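Local coordinates for glucan-binding protein C, GbpC (Streptococcus mutans UA159, PDB 5UQZ) that probably binds glucan at the streptococcal cell surface and mediates both sucrose-independent and sucrose-dependent adherence, at residues N114-D117 / P118-T122. Residues are numbered along the deposited sequence; the frame is centred on the assembly and turned at random.
Sequences NPYD and PKEDT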
loop_
_atom_site.group_PDB
_atom_site.type_symbol
_atom_site.label_atom_id
_atom_site.label_comp_id
_atom_site.label_asym_id
_atom_site.label_seq_id
_atom_site.Cartn_x
_atom_site.Cartn_y
_atom_site.Cartn_z
ATOM N N ASN A 114 19.267 -13.450 16.653
ATOM C CA ASN A 114 18.814 -13.265 15.277
ATOM C C ASN A 114 19.402 -14.343 14.360
ATOM O O ASN A 114 20.633 -14.420 14.229
ATOM C CB ASN A 114 19.325 -11.904 14.805
ATOM C CG ASN A 114 18.786 -11.529 13.402
ATOM O OD1 ASN A 114 18.045 -12.317 12.778
ATOM N ND2 ASN A 114 19.115 -10.332 12.930
ATOM N N PRO A 115 18.587 -15.155 13.670
ATOM C CA PRO A 115 19.144 -16.139 12.752
ATOM C C PRO A 115 19.270 -15.612 11.335
ATOM O O PRO A 115 19.763 -16.356 10.474
ATOM C CB PRO A 115 18.105 -17.259 12.790
ATOM C CG PRO A 115 16.790 -16.517 12.961
ATOM C CD PRO A 115 17.115 -15.309 13.865
ATOM N N TYR A 116 18.787 -14.411 11.029
ATOM C CA TYR A 116 18.755 -13.874 9.675
ATOM C C TYR A 116 20.050 -13.122 9.378
ATOM O O TYR A 116 20.585 -12.382 10.212
ATOM C CB TYR A 116 17.540 -12.950 9.458
ATOM C CG TYR A 116 16.240 -13.695 9.652
ATOM C CD1 TYR A 116 15.665 -14.440 8.615
ATOM C CD2 TYR A 116 15.595 -13.710 10.875
ATOM C CE1 TYR A 116 14.551 -15.197 8.796
ATOM C CE2 TYR A 116 14.448 -14.473 11.092
ATOM C CZ TYR A 116 13.932 -15.196 10.047
ATOM O OH TYR A 116 12.819 -16.004 10.247
ATOM N N ASP A 117 20.558 -13.300 8.171
ATOM C CA ASP A 117 21.702 -12.550 7.701
ATOM C C ASP A 117 21.303 -11.079 7.561
ATOM O O ASP A 117 20.136 -10.772 7.287
ATOM C CB ASP A 117 22.061 -13.090 6.325
ATOM C CG ASP A 117 23.388 -12.571 5.839
ATOM O OD1 ASP A 117 24.427 -13.168 6.187
ATOM O OD2 ASP A 117 23.430 -11.546 5.131
ATOM N N PRO A 118 22.253 -10.147 7.713
ATOM C CA PRO A 118 21.898 -8.735 7.496
ATOM C C PRO A 118 21.307 -8.453 6.127
ATOM O O PRO A 118 20.612 -7.446 5.934
ATOM C CB PRO A 118 23.226 -8.004 7.699
ATOM C CG PRO A 118 23.989 -8.862 8.621
ATOM C CD PRO A 118 23.613 -10.297 8.247
ATOM N N LYS A 119 21.649 -9.256 5.132
ATOM C CA LYS A 119 21.272 -8.979 3.756
ATOM C C LYS A 119 19.897 -9.510 3.375
ATOM O O LYS A 119 19.505 -9.343 2.212
ATOM C CB LYS A 119 22.321 -9.540 2.799
ATOM C CG LYS A 119 23.731 -8.972 3.103
ATOM C CD LYS A 119 24.768 -9.415 2.051
ATOM C CE LYS A 119 24.996 -10.898 2.000
ATOM N NZ LYS A 119 25.484 -11.487 3.284
ATOM N N GLU A 120 19.150 -10.118 4.306
ATOM C CA GLU A 120 17.865 -10.710 3.936
ATOM C C GLU A 120 16.725 -10.171 4.795
ATOM O O GLU A 120 16.916 -9.605 5.886
ATOM C CB GLU A 120 17.884 -12.224 3.979
ATOM C CG GLU A 120 18.019 -12.702 5.388
ATOM C CD GLU A 120 18.125 -14.239 5.511
ATOM O OE1 GLU A 120 17.422 -14.944 4.778
ATOM O OE2 GLU A 120 18.879 -14.753 6.355
ATOM N N ASP A 121 15.525 -10.285 4.220
ATOM C CA ASP A 121 14.322 -9.945 4.961
ATOM C C ASP A 121 14.305 -10.720 6.273
ATOM O O ASP A 121 14.691 -11.882 6.320
ATOM C CB ASP A 121 13.080 -10.312 4.145
ATOM C CG ASP A 121 12.952 -9.566 2.833
ATOM O OD1 ASP A 121 13.574 -8.493 2.636
ATOM O OD2 ASP A 121 12.164 -10.039 1.995
ATOM N N THR A 122 13.855 -10.066 7.339
ATOM C CA THR A 122 13.953 -10.619 8.692
ATOM C C THR A 122 12.579 -10.678 9.331
ATOM O O THR A 122 11.780 -9.768 9.167
ATOM C CB THR A 122 14.888 -9.673 9.485
ATOM O OG1 THR A 122 16.194 -9.699 8.860
ATOM C CG2 THR A 122 15.062 -10.076 10.935
HETATM O O HOH W 1 18.806 -9.597 9.945
#
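Asn114 and Thr122 come together across the loop before strand 122-127, joined mainly by one water. The water accepts from Asn114 ND2, donates to Asp117 O and lies 2.8 Å from Thr122 OG1. The loop lies in the glucan-binding protein C region of the longer wall-anchored protein; the strand is outermost in a four-stranded antiparallel sheet. The other end of the Asn114 amide closes an Asx turn. Its OD1 takes the backbone N of Tyr116 at 2.8 Å, with the donor above the carbonyl plane.

One ring face of Tyr116 meets Thr122 CA, 4.2 Å from the centroid, in a CH-pi contact, and Thr122 CG2 touches Tyr116 CD2 at 3.7 Å. Glu120 CD lies at the ring edge, with the carboxylate plane turned 76° from the ring. Tyr116 OH is hydrogen-bonded to Leu83 O, and Lys85 and Arg88 of helix 85-91 touch the Tyr116 side chain.

Asp117 begins a type I beta turn that ends at Glu120. Asp117 O accepts from Glu120 N at 3.2 Å. Asp117 N donates to the anti lone pair of Glu120 OE2 at 2.9 Å. With CG set between its backbone N and carbonyl carbon (chi1 68°), the extended Glu120 side chain turns back to this N-H. Asp117 OD2 receives Lys119 N on its anti side, a second Asx turn, and Lys119 NZ on its syn side, from opposite faces of the carboxylate. The Lys119 chain bends at chi3 and chi4 and brings NZ to 2.8 Å from Asp117 OD2, forming a salt bridge.

Both acids brace the turn. A salt bridge from Glu120 to Lys85 also ties it to helix 85-91. With Lys119 paired to Asp117, both carboxylates would be expected to stay ionised and repel each other less.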